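Local structure of transcriptional activator of comK gene (Bacillus halodurans, 2HQB) at residues G109-Y114 / Y252-D257; V260-F265 / E275-A280; P139-F144 / A156-V161; M118-M123 / F206-V211. The protein probably acts as a membrane-anchored lipoprotein of the BMP family, built like a substrate-binding protein, that activates the comK competence gene. All coordinates share one frame; numbering follows the deposited sequence.

Interaction 1. Residues G109-Y114 / Y252-D257; sequences GYAMGY and YYDFQD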
loop_
_atom_site.group_PDB
_atom_site.type_symbol
_atom_site.label_atom_id
_atom_site.label_comp_id
_atom_site.label_asym_id
_atom_site.label_seq_id
_atom_site.Cartn_x
_atom_site.Cartn_y
_atom_site.Cartn_z
ATOM N N GLY A 109 7.237 -1.202 3.602
ATOM C CA GLY A 109 6.500 -0.318 4.495
ATOM C C GLY A 109 7.167 0.589 5.523
ATOM O O GLY A 109 6.682 1.692 5.765
ATOM N N TYR A 110 8.254 0.140 6.145
ATOM C CA TYR A 110 8.940 0.947 7.159
ATOM C C TYR A 110 9.234 2.392 6.733
ATOM O O TYR A 110 8.819 3.331 7.413
ATOM C CB TYR A 110 10.240 0.265 7.564
ATOM C CG TYR A 110 10.964 0.928 8.717
ATOM C CD1 TYR A 110 10.627 0.650 10.054
ATOM C CD2 TYR A 110 11.972 1.858 8.474
ATOM C CE1 TYR A 110 11.288 1.298 11.113
ATOM C CE2 TYR A 110 12.630 2.507 9.514
ATOM C CZ TYR A 110 12.285 2.235 10.816
ATOM O OH TYR A 110 12.895 2.971 11.788
ATOM N N ALA A 111 9.939 2.575 5.615
ATOM C CA ALA A 111 10.279 3.920 5.136
ATOM C C ALA A 111 9.126 4.895 5.165
ATOM O O ALA A 111 9.119 5.858 5.934
ATOM C CB ALA A 111 10.824 3.860 3.727
HETATM N N MSE A 112 8.140 4.647 4.314
HETATM C CA MSE A 112 7.000 5.543 4.234
HETATM C C MSE A 112 6.393 5.858 5.585
HETATM O O MSE A 112 5.935 6.963 5.802
HETATM C CB MSE A 112 5.926 4.968 3.303
HETATM C CG MSE A 112 4.958 3.962 3.929
HETATM SE SE MSE A 112 3.734 3.185 2.568
HETATM C CE MSE A 112 2.788 1.975 3.740
ATOM N N GLY A 113 6.392 4.900 6.498
ATOM C CA GLY A 113 5.803 5.149 7.798
ATOM C C GLY A 113 6.628 6.117 8.612
ATOM O O GLY A 113 6.106 6.956 9.348
ATOM N N TYR A 114 7.937 5.988 8.459
ATOM C CA TYR A 114 8.874 6.819 9.159
ATOM C C TYR A 114 8.632 8.265 8.757
ATOM O O TYR A 114 8.200 9.087 9.567
ATOM C CB TYR A 114 10.267 6.353 8.791
ATOM C CG TYR A 114 11.374 6.894 9.656
ATOM C CD1 TYR A 114 11.658 6.335 10.904
ATOM C CD2 TYR A 114 12.159 7.948 9.211
ATOM C CE1 TYR A 114 12.697 6.813 11.677
ATOM C CE2 TYR A 114 13.193 8.430 9.972
ATOM C CZ TYR A 114 13.463 7.863 11.196
ATOM O OH TYR A 114 14.539 8.344 11.899
ATOM N N TYR A 252 10.766 -6.791 -4.054
ATOM C CA TYR A 252 10.377 -5.770 -3.076
ATOM C C TYR A 252 10.545 -4.353 -3.577
ATOM O O TYR A 252 11.600 -4.015 -4.094
ATOM C CB TYR A 252 11.167 -5.951 -1.792
ATOM C CG TYR A 252 10.709 -7.154 -1.027
ATOM C CD1 TYR A 252 11.112 -8.448 -1.406
ATOM C CD2 TYR A 252 9.788 -7.017 0.020
ATOM C CE1 TYR A 252 10.596 -9.587 -0.756
ATOM C CE2 TYR A 252 9.265 -8.137 0.673
ATOM C CZ TYR A 252 9.664 -9.424 0.283
ATOM O OH TYR A 252 9.096 -10.525 0.912
ATOM N N TYR A 253 9.510 -3.521 -3.411
ATOM C CA TYR A 253 9.550 -2.139 -3.890
ATOM C C TYR A 253 9.408 -1.100 -2.789
ATOM O O TYR A 253 8.674 -1.310 -1.824
ATOM C CB TYR A 253 8.474 -1.959 -4.948
ATOM C CG TYR A 253 8.607 -2.963 -6.068
ATOM C CD1 TYR A 253 8.319 -4.309 -5.870
ATOM C CD2 TYR A 253 9.040 -2.570 -7.313
ATOM C CE1 TYR A 253 8.464 -5.232 -6.899
ATOM C CE2 TYR A 253 9.183 -3.476 -8.341
ATOM C CZ TYR A 253 8.898 -4.802 -8.135
ATOM O OH TYR A 253 9.080 -5.678 -9.179
ATOM N N ASP A 254 10.107 0.023 -2.935
ATOM C CA ASP A 254 10.095 1.066 -1.901
ATOM C C ASP A 254 10.296 2.420 -2.543
ATOM O O ASP A 254 10.099 2.563 -3.750
ATOM C CB ASP A 254 11.232 0.806 -0.912
ATOM C CG ASP A 254 11.014 1.454 0.427
ATOM O OD1 ASP A 254 10.113 2.306 0.542
ATOM O OD2 ASP A 254 11.765 1.112 1.369
ATOM N N PHE A 255 10.696 3.417 -1.754
ATOM C CA PHE A 255 10.918 4.770 -2.295
ATOM C C PHE A 255 11.925 4.825 -3.436
ATOM O O PHE A 255 11.799 5.632 -4.345
ATOM C CB PHE A 255 11.395 5.716 -1.213
ATOM C CG PHE A 255 10.287 6.363 -0.425
ATOM C CD1 PHE A 255 9.905 5.856 0.814
ATOM C CD2 PHE A 255 9.716 7.556 -0.859
ATOM C CE1 PHE A 255 8.988 6.534 1.615
ATOM C CE2 PHE A 255 8.797 8.235 -0.058
ATOM C CZ PHE A 255 8.437 7.726 1.181
ATOM N N GLN A 256 12.927 3.960 -3.375
ATOM C CA GLN A 256 13.966 3.910 -4.395
ATOM C C GLN A 256 13.440 3.403 -5.744
ATOM O O GLN A 256 13.919 3.816 -6.789
ATOM C CB GLN A 256 15.106 3.011 -3.915
ATOM C CG GLN A 256 15.337 3.033 -2.397
ATOM C CD GLN A 256 14.892 1.739 -1.718
ATOM O OE1 GLN A 256 15.140 0.651 -2.232
ATOM N NE2 GLN A 256 14.247 1.853 -0.560
ATOM N N ASP A 257 12.449 2.518 -5.732
ATOM C CA ASP A 257 11.916 1.982 -6.978
ATOM C C ASP A 257 10.881 2.901 -7.610
ATOM O O ASP A 257 10.408 2.628 -8.705
ATOM C CB ASP A 257 11.316 0.597 -6.751
ATOM C CG ASP A 257 12.215 -0.308 -5.902
ATOM O OD1 ASP A 257 11.992 -1.540 -5.904
ATOM O OD2 ASP A 257 13.134 0.199 -5.220
#

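Interaction 2. Residues V260-F265 / E275-A280; sequences VSLGEF and EQITDA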
loop_
_atom_site.group_PDB
_atom_site.type_symbol
_atom_site.label_atom_id
_atom_site.label_comp_id
_atom_site.label_asym_id
_atom_site.label_seq_id
_atom_site.Cartn_x
_atom_site.Cartn_y
_atom_site.Cartn_z
ATOM N N VAL A 260 6.560 4.244 -4.324
ATOM C CA VAL A 260 6.216 4.530 -2.937
ATOM C C VAL A 260 6.575 5.974 -2.707
ATOM O O VAL A 260 7.655 6.421 -3.100
ATOM C CB VAL A 260 6.997 3.699 -1.942
ATOM C CG1 VAL A 260 6.793 4.254 -0.553
ATOM C CG2 VAL A 260 6.523 2.271 -1.986
ATOM N N SER A 261 5.679 6.706 -2.064
ATOM C CA SER A 261 5.926 8.113 -1.819
ATOM C C SER A 261 5.125 8.712 -0.661
ATOM O O SER A 261 4.562 7.997 0.175
ATOM C CB SER A 261 5.594 8.869 -3.094
ATOM O OG SER A 261 4.253 8.608 -3.460
ATOM N N LEU A 262 5.102 10.042 -0.622
ATOM C CA LEU A 262 4.331 10.771 0.363
ATOM C C LEU A 262 3.323 11.571 -0.446
ATOM O O LEU A 262 3.603 11.949 -1.582
ATOM C CB LEU A 262 5.200 11.729 1.174
ATOM C CG LEU A 262 5.976 11.179 2.360
ATOM C CD1 LEU A 262 6.275 12.328 3.269
ATOM C CD2 LEU A 262 5.174 10.171 3.117
ATOM N N GLY A 263 2.158 11.823 0.145
ATOM C CA GLY A 263 1.123 12.566 -0.541
ATOM C C GLY A 263 1.296 14.069 -0.453
ATOM O O GLY A 263 2.077 14.562 0.369
ATOM N N GLU A 264 0.551 14.802 -1.278
ATOM C CA GLU A 264 0.682 16.239 -1.271
ATOM C C GLU A 264 0.452 16.722 0.128
ATOM O O GLU A 264 -0.566 16.401 0.746
ATOM C CB GLU A 264 -0.298 16.898 -2.244
ATOM C CG GLU A 264 -1.732 17.014 -1.781
ATOM C CD GLU A 264 -2.570 17.861 -2.739
ATOM O OE1 GLU A 264 -2.627 17.526 -3.947
ATOM O OE2 GLU A 264 -3.170 18.861 -2.282
ATOM N N PHE A 265 1.418 17.479 0.636
ATOM C CA PHE A 265 1.323 18.001 1.990
ATOM C C PHE A 265 0.167 18.942 2.092
ATOM O O PHE A 265 -0.292 19.479 1.094
ATOM C CB PHE A 265 2.596 18.739 2.387
ATOM C CG PHE A 265 3.797 17.850 2.517
ATOM C CD1 PHE A 265 4.587 17.565 1.427
ATOM C CD2 PHE A 265 4.120 17.274 3.738
ATOM C CE1 PHE A 265 5.689 16.712 1.558
ATOM C CE2 PHE A 265 5.215 16.425 3.874
ATOM C CZ PHE A 265 5.995 16.146 2.794
ATOM N N GLU A 275 10.424 20.432 3.422
ATOM C CA GLU A 275 11.827 20.445 2.978
ATOM C C GLU A 275 12.656 19.412 3.721
ATOM O O GLU A 275 13.372 18.635 3.112
ATOM C CB GLU A 275 12.448 21.830 3.200
ATOM C CG GLU A 275 11.603 23.015 2.714
ATOM C CD GLU A 275 12.137 24.372 3.206
ATOM O OE1 GLU A 275 12.277 24.549 4.443
ATOM O OE2 GLU A 275 12.411 25.260 2.359
ATOM N N GLN A 276 12.538 19.406 5.041
ATOM C CA GLN A 276 13.284 18.473 5.863
ATOM C C GLN A 276 13.104 17.015 5.433
ATOM O O GLN A 276 14.094 16.285 5.238
ATOM C CB GLN A 276 12.875 18.639 7.317
ATOM C CG GLN A 276 13.766 17.867 8.237
ATOM C CD GLN A 276 13.618 18.329 9.648
ATOM O OE1 GLN A 276 12.886 19.283 9.917
ATOM N NE2 GLN A 276 14.311 17.668 10.570
ATOM N N ILE A 277 11.834 16.617 5.286
ATOM C CA ILE A 277 11.421 15.273 4.872
ATOM C C ILE A 277 11.764 15.013 3.412
ATOM O O ILE A 277 12.398 14.006 3.071
ATOM C CB ILE A 277 9.913 15.122 5.034
ATOM C CG1 ILE A 277 9.551 15.430 6.475
ATOM C CG2 ILE A 277 9.455 13.727 4.613
ATOM C CD1 ILE A 277 8.120 15.255 6.765
ATOM N N THR A 278 11.324 15.924 2.554
ATOM C CA THR A 278 11.590 15.810 1.137
ATOM C C THR A 278 13.082 15.514 0.977
ATOM O O THR A 278 13.496 14.767 0.077
ATOM C CB THR A 278 11.218 17.107 0.412
ATOM O OG1 THR A 278 10.086 17.713 1.054
ATOM C CG2 THR A 278 10.828 16.801 -1.030
ATOM N N ASP A 279 13.887 16.076 1.877
ATOM C CA ASP A 279 15.332 15.852 1.853
ATOM C C ASP A 279 15.711 14.512 2.482
ATOM O O ASP A 279 16.590 13.803 1.968
ATOM C CB ASP A 279 16.070 16.992 2.559
ATOM C CG ASP A 279 15.985 18.300 1.789
ATOM O OD1 ASP A 279 15.700 18.229 0.571
ATOM O OD2 ASP A 279 16.211 19.382 2.388
ATOM N N ALA A 280 15.052 14.157 3.583
ATOM C CA ALA A 280 15.322 12.877 4.239
ATOM C C ALA A 280 15.005 11.753 3.256
ATOM O O ALA A 280 15.753 10.771 3.146
ATOM C CB ALA A 280 14.472 12.730 5.486
#

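Interaction 3. Residues P139-F144 / A156-V161; sequences PEVEGF and AFVRYV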
loop_
_atom_site.group_PDB
_atom_site.type_symbol
_atom_site.label_atom_id
_atom_site.label_comp_id
_atom_site.label_asym_id
_atom_site.label_seq_id
_atom_site.Cartn_x
_atom_site.Cartn_y
_atom_site.Cartn_z
ATOM N N PRO A 139 5.054 -3.099 8.909
ATOM C CA PRO A 139 6.260 -2.276 8.951
ATOM C C PRO A 139 5.949 -0.827 9.260
ATOM O O PRO A 139 6.572 -0.251 10.144
ATOM C CB PRO A 139 6.834 -2.467 7.559
ATOM C CG PRO A 139 6.577 -3.883 7.346
ATOM C CD PRO A 139 5.117 -3.997 7.747
ATOM N N GLU A 140 4.989 -0.250 8.532
ATOM C CA GLU A 140 4.563 1.135 8.737
ATOM C C GLU A 140 4.430 1.496 10.231
ATOM O O GLU A 140 4.706 2.637 10.627
ATOM C CB GLU A 140 3.198 1.383 8.085
ATOM C CG GLU A 140 2.896 0.575 6.814
ATOM C CD GLU A 140 2.140 -0.740 7.057
ATOM O OE1 GLU A 140 1.188 -0.745 7.870
ATOM O OE2 GLU A 140 2.484 -1.763 6.411
ATOM N N VAL A 141 3.991 0.540 11.055
ATOM C CA VAL A 141 3.831 0.842 12.466
ATOM C C VAL A 141 5.173 1.242 13.107
ATOM O O VAL A 141 5.229 2.228 13.835
ATOM C CB VAL A 141 3.181 -0.337 13.248
ATOM C CG1 VAL A 141 2.904 0.065 14.704
ATOM C CG2 VAL A 141 1.892 -0.730 12.595
ATOM N N GLU A 142 6.246 0.499 12.827
ATOM C CA GLU A 142 7.563 0.814 13.409
ATOM C C GLU A 142 8.082 2.122 12.848
ATOM O O GLU A 142 8.315 3.091 13.563
ATOM C CB GLU A 142 8.609 -0.283 13.124
ATOM C CG GLU A 142 8.455 -1.601 13.905
ATOM C CD GLU A 142 7.614 -2.684 13.168
ATOM O OE1 GLU A 142 6.420 -2.438 12.841
ATOM O OE2 GLU A 142 8.160 -3.795 12.927
ATOM N N GLY A 143 8.268 2.135 11.548
ATOM C CA GLY A 143 8.760 3.324 10.907
ATOM C C GLY A 143 8.009 4.552 11.334
ATOM O O GLY A 143 8.582 5.621 11.322
ATOM N N PHE A 144 6.745 4.414 11.715
ATOM C CA PHE A 144 5.959 5.580 12.118
ATOM C C PHE A 144 6.429 6.119 13.452
ATOM O O PHE A 144 6.678 7.296 13.594
ATOM C CB PHE A 144 4.477 5.239 12.235
ATOM C CG PHE A 144 3.604 6.438 12.466
ATOM C CD1 PHE A 144 3.158 7.212 11.386
ATOM C CD2 PHE A 144 3.203 6.789 13.767
ATOM C CE1 PHE A 144 2.301 8.336 11.589
ATOM C CE2 PHE A 144 2.351 7.902 13.995
ATOM C CZ PHE A 144 1.895 8.678 12.892
ATOM N N ALA A 156 4.466 8.010 21.088
ATOM C CA ALA A 156 3.612 7.358 20.090
ATOM C C ALA A 156 2.656 6.302 20.651
ATOM O O ALA A 156 3.037 5.469 21.448
ATOM C CB ALA A 156 4.482 6.742 19.001
ATOM N N PHE A 157 1.402 6.351 20.231
ATOM C CA PHE A 157 0.432 5.374 20.688
ATOM C C PHE A 157 0.023 4.456 19.552
ATOM O O PHE A 157 -0.454 4.910 18.517
ATOM C CB PHE A 157 -0.817 6.050 21.220
ATOM C CG PHE A 157 -0.602 6.782 22.477
ATOM C CD1 PHE A 157 0.266 7.864 22.520
ATOM C CD2 PHE A 157 -1.299 6.430 23.617
ATOM C CE1 PHE A 157 0.429 8.597 23.690
ATOM C CE2 PHE A 157 -1.140 7.157 24.792
ATOM C CZ PHE A 157 -0.280 8.242 24.833
ATOM N N VAL A 158 0.200 3.160 19.765
ATOM C CA VAL A 158 -0.154 2.162 18.775
ATOM C C VAL A 158 -1.253 1.282 19.314
ATOM O O VAL A 158 -1.102 0.687 20.364
ATOM C CB VAL A 158 1.032 1.268 18.436
ATOM C CG1 VAL A 158 0.625 0.252 17.406
ATOM C CG2 VAL A 158 2.175 2.104 17.921
ATOM N N ARG A 159 -2.366 1.240 18.591
ATOM C CA ARG A 159 -3.515 0.395 18.927
ATOM C C ARG A 159 -3.726 -0.513 17.720
ATOM O O ARG A 159 -3.603 -0.084 16.579
ATOM C CB ARG A 159 -4.785 1.221 19.171
ATOM C CG ARG A 159 -4.770 2.054 20.446
ATOM C CD ARG A 159 -4.378 1.219 21.652
ATOM N NE ARG A 159 -3.051 1.576 22.144
ATOM C CZ ARG A 159 -2.832 2.224 23.284
ATOM N NH1 ARG A 159 -3.850 2.589 24.061
ATOM N NH2 ARG A 159 -1.593 2.505 23.654
ATOM N N TYR A 160 -4.042 -1.770 17.980
ATOM C CA TYR A 160 -4.258 -2.736 16.916
ATOM C C TYR A 160 -5.730 -3.099 16.758
ATOM O O TYR A 160 -6.400 -3.413 17.729
ATOM C CB TYR A 160 -3.426 -4.015 17.191
ATOM C CG TYR A 160 -1.929 -3.780 17.014
ATOM C CD1 TYR A 160 -1.040 -3.792 18.107
ATOM C CD2 TYR A 160 -1.424 -3.426 15.767
ATOM C CE1 TYR A 160 0.289 -3.443 17.957
ATOM C CE2 TYR A 160 -0.110 -3.078 15.606
ATOM C CZ TYR A 160 0.748 -3.076 16.700
ATOM O OH TYR A 160 2.041 -2.635 16.479
ATOM N N VAL A 161 -6.246 -3.028 15.534
ATOM C CA VAL A 161 -7.626 -3.455 15.285
ATOM C C VAL A 161 -7.493 -4.943 15.007
ATOM O O VAL A 161 -6.464 -5.418 14.494
ATOM C CB VAL A 161 -8.207 -2.882 14.022
ATOM C CG1 VAL A 161 -9.616 -3.376 13.864
ATOM C CG2 VAL A 161 -8.135 -1.418 14.038
#

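Interaction 4. Residues M118-M123 / F206-V211; sequences MVAASM and FAIGYV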
loop_
_atom_site.group_PDB
_atom_site.type_symbol
_atom_site.label_atom_id
_atom_site.label_comp_id
_atom_site.label_asym_id
_atom_site.label_seq_id
_atom_site.Cartn_x
_atom_site.Cartn_y
_atom_site.Cartn_z
HETATM N N MSE A 118 7.297 11.588 10.745
HETATM C CA MSE A 118 7.980 12.851 11.044
HETATM C C MSE A 118 6.953 13.984 10.935
HETATM O O MSE A 118 6.795 14.789 11.865
HETATM C CB MSE A 118 9.146 13.123 10.091
HETATM C CG MSE A 118 10.433 12.365 10.405
HETATM SE SE MSE A 118 11.681 12.353 8.846
HETATM C CE MSE A 118 12.083 14.268 8.719
ATOM N N VAL A 119 6.244 14.033 9.806
ATOM C CA VAL A 119 5.223 15.050 9.602
ATOM C C VAL A 119 4.230 14.957 10.763
ATOM O O VAL A 119 3.883 15.949 11.397
ATOM C CB VAL A 119 4.422 14.832 8.297
ATOM C CG1 VAL A 119 3.519 16.021 8.067
ATOM C CG2 VAL A 119 5.327 14.623 7.115
ATOM N N ALA A 120 3.766 13.750 11.031
ATOM C CA ALA A 120 2.807 13.539 12.102
ATOM C C ALA A 120 3.209 14.277 13.376
ATOM O O ALA A 120 2.472 15.125 13.868
ATOM C CB ALA A 120 2.667 12.048 12.375
ATOM N N ALA A 121 4.382 13.943 13.901
ATOM C CA ALA A 121 4.887 14.551 15.127
ATOM C C ALA A 121 5.099 16.052 14.971
ATOM O O ALA A 121 4.634 16.848 15.793
ATOM C CB ALA A 121 6.165 13.905 15.513
ATOM N N SER A 122 5.803 16.446 13.919
ATOM C CA SER A 122 6.032 17.860 13.684
ATOM C C SER A 122 4.734 18.647 13.779
ATOM O O SER A 122 4.705 19.756 14.264
ATOM C CB SER A 122 6.646 18.076 12.298
ATOM O OG SER A 122 5.762 18.798 11.451
HETATM N N MSE A 123 3.644 18.066 13.320
HETATM C CA MSE A 123 2.375 18.768 13.340
HETATM C C MSE A 123 1.558 18.524 14.580
HETATM O O MSE A 123 0.353 18.793 14.598
HETATM C CB MSE A 123 1.563 18.376 12.109
HETATM C CG MSE A 123 2.137 18.938 10.845
HETATM SE SE MSE A 123 2.292 20.853 11.078
HETATM C CE MSE A 123 0.399 21.286 11.016
ATOM N N PHE A 206 -5.689 15.948 13.151
ATOM C CA PHE A 206 -4.930 15.702 11.918
ATOM C C PHE A 206 -4.716 14.210 11.634
ATOM O O PHE A 206 -4.538 13.409 12.543
ATOM C CB PHE A 206 -3.555 16.374 12.006
ATOM C CG PHE A 206 -3.603 17.860 11.850
ATOM C CD1 PHE A 206 -2.656 18.667 12.467
ATOM C CD2 PHE A 206 -4.570 18.456 11.052
ATOM C CE1 PHE A 206 -2.671 20.042 12.287
ATOM C CE2 PHE A 206 -4.588 19.833 10.866
ATOM C CZ PHE A 206 -3.632 20.621 11.490
ATOM N N ALA A 207 -4.738 13.828 10.367
ATOM C CA ALA A 207 -4.497 12.435 10.066
ATOM C C ALA A 207 -3.424 12.291 8.998
ATOM O O ALA A 207 -3.021 13.279 8.383
ATOM C CB ALA A 207 -5.773 11.782 9.616
ATOM N N ILE A 208 -2.927 11.065 8.828
ATOM C CA ILE A 208 -1.954 10.751 7.768
ATOM C C ILE A 208 -2.646 9.761 6.812
ATOM O O ILE A 208 -3.162 8.728 7.252
ATOM C CB ILE A 208 -0.651 10.066 8.290
ATOM C CG1 ILE A 208 0.118 10.996 9.234
ATOM C CG2 ILE A 208 0.253 9.723 7.108
ATOM C CD1 ILE A 208 0.491 12.302 8.620
ATOM N N GLY A 209 -2.678 10.088 5.519
ATOM C CA GLY A 209 -3.293 9.201 4.542
ATOM C C GLY A 209 -2.639 7.818 4.431
ATOM O O GLY A 209 -1.436 7.649 4.661
ATOM N N TYR A 210 -3.435 6.825 4.051
ATOM C CA TYR A 210 -2.945 5.460 3.921
ATOM C C TYR A 210 -3.124 4.847 2.530
ATOM O O TYR A 210 -4.240 4.762 2.029
ATOM C CB TYR A 210 -3.649 4.556 4.938
ATOM C CG TYR A 210 -2.971 3.223 5.090
ATOM C CD1 TYR A 210 -1.662 3.151 5.607
ATOM C CD2 TYR A 210 -3.616 2.034 4.715
ATOM C CE1 TYR A 210 -1.006 1.940 5.756
ATOM C CE2 TYR A 210 -2.964 0.794 4.850
ATOM C CZ TYR A 210 -1.646 0.762 5.377
ATOM O OH TYR A 210 -0.953 -0.431 5.504
ATOM N N VAL A 211 -2.018 4.399 1.937
ATOM C CA VAL A 211 -1.999 3.750 0.623
ATOM C C VAL A 211 -2.513 4.592 -0.535
ATOM O O VAL A 211 -2.237 4.280 -1.676
ATOM C CB VAL A 211 -2.752 2.401 0.675
ATOM C CG1 VAL A 211 -2.731 1.732 -0.646
ATOM C CG2 VAL A 211 -2.081 1.477 1.705
#

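Interaction 1. Residues G109-Y114 / Y252-D257
Both carboxylate oxygens of buried Asp254, which rests against the methyl of Ala111, have a partner: OD1 accepts a weak bond from the backbone N of Phe255, 2.6 Å away with an angle of only 139° at the hydrogen, while OD2 is hydrogen-bonded to Tyr284 OH on helix 271-286. With CG swung anti to the backbone N (chi1 -158°), OD1 comes within 3.6 Å of Ala111 CB. The next residue supplies the apolar half of the contact. The Phe255 ring is turned edge-on to helix 110-122: its CD1 lies 3.6 Å from Ala111 CB, and CE1 3.8 Å from CB of selenomethionine Met112, whose backbone N lies in the ring plane. Phe115 meets Phe255 edge-to-face, and Ile281 and Ile285 also pack on it. A serine at Phe255, lacking the ring edge on Ala111 and Met112, would probably open a gap between helices 110-122 and 271-286. Strands 102-107 and 249-253 belong to one sheet, but the chain after each leads into the other lobe, consistent with the interlobe crossings of type I periplasmic-binding folds. The crossings meet by dispersion, while the acid's oxygens are met by the neighbouring Phe255 N, weakly, and by Tyr284 OH.

Interaction 2. Residues V260-F265 / E275-A280
Ile277 has the greatest buried area here, and its two branches serve different partners. CG2 meets Leu262 CD1 at 3.7 Å, methyl against methyl, whereas CD1 points to the ring of Phe265 and stops 4.3 Å from its CE2. The division follows from the torsions: chi1 of -56° sets CG1 beside the backbone N and CG2 anti to it, and a fully extended chi2 carries CD1 onward to the aromatic partner. Phe265, second in buried area, offers a ring edge to that methyl, since Ile277 CD1 lies near the ring plane and not over either face. One face of the same ring is overlaid by a carbonyl from its own segment, Gly263 O, 4.0 Å above the plane and displaced toward the rim. Leu262 is the third participant. Its side chain crosses that of Ile277 at about a right angle, so the two touch at one pair of methyl groups instead of running alongside one another; a CA separation of 8.9 Å between Leu262 and Thr278, the nearest backbone pair, fits a meeting made by side chains alone. The contact therefore seats helix 271-286 on the edge strand 260-262 of the mixed sheet and the loop that follows it. That strand runs antiparallel to strand 222-228, bonded to it through Ser261 with Val227 and Gly263 with Ser225, and Thr224 there touches both Leu262 and Phe265. Helix 110-122 also packs here, with Val119 on Ile277 and Phe265, and Met118 on Ile277.

Interaction 3. Residues P139-F144 / A156-V161
Val141 of helix 139-150 meets Val158 and Tyr160 of strand 155-160, the last two elements of a beta-alpha-beta unit that begins with strand 128-133. The apolar contacts converge on one methyl. With chi1 at -175°, Val141 CG1 lies anti to the backbone N, a rotation that directs it at the strand, where it comes 3.5 Å from Val158 CG1 and 3.9 Å from Val158 CG2, facing both branches from one side. The valine side chains cross obliquely. Ala133 of strand 128-133 also touches Val141, so the one helix residue spans both strands of the unit, which are neighbours in the parallel part of the mixed sheet. Phe144, one turn further along the helix, faces the same sheet and rests on Val129 and Val131.

A mixed contact follows at the tyrosine. Tyr160 reaches toward Val141 from the opposite direction, and its OH lies 3.3 Å from Val141 CG1; CZ of Tyr160 is 4.3 Å from the same methyl. The approach to the ring is oblique.

The polar interaction is internal to the strand. Arg159, which packs on Leu173 and Leu177 of helix 167-178, turns its side chain back on the preceding peptide: NE donates to Val158 O over 2.8 Å at a nearly straight 167°, with the acceptor in the guanidinium plane but the donor raised 56° out of the carbonyl plane.

Interaction 4. Residues M118-M123 / F206-V211
Val119 is the first residue of segment 118-123 to face the strand, and its CB stands 4.7 Å from CD1 of Ile208, a loose approach. Its carbonyl O is used within the helix, accepting a bond from Met123 N and a long, weak one from Ser122 OG. Ala120 follows and brings the backbones nearest: its CA lies 7.0 Å from that of Ile208, and its CB 4.2 Å from Ile208 CG1. The small methyl is consistent with so near an approach of helix and sheet. In this lobe helix 110-122 lies against the mixed sheet of an alpha/beta fold consistent with the periplasmic-binding superfamily, and strand 206-211 runs in its interior between strands 184-186 and 222-228. Selenomethionine Met123, the first residue to leave the helical conformation, makes the remaining contact. Bends at chi2 (-55°) and chi3 (-71°) curl its chain, bringing CE obliquely to the Phe206 ring, 3.5 Å from CE1 and 4.1 Å from CZ. The backbone takes part as well: Met123 O lies in the plane of the Phe206 ring at its edge, 3.7 Å from Phe206 CD1. A glycine in place of Phe206 would leave Met123 CE without its aromatic partner and is likely to give the curled chain more freedom to turn. Leu223 of strand 222-228 touches Met123, Phe206 and Ile208.

Overall arrangement
Helix 110-122 is the common element: its first turns serve interaction 1 and its last turn interaction 4, the centres about 16 Å apart. Interaction 2 joins both. Its centre lies about 12 Å from that of interaction 1, where Met112 CB meets Val260 CG1 at 4.0 Å, and about 11 Å from that of interaction 4. Interaction 3, nested along the chain inside interaction 4, approaches it through Phe144 CZ and Ala120 CB, 3.5 Å apart, and through a weak bond between Glu140 OE1 and Tyr210 OH, and meets interaction 1 where Glu140 CG lies 3.4 Å from Met112 CE. Interactions 2 and 3 reach the same mixed sheet but do not touch, their nearest atoms about 9 Å apart.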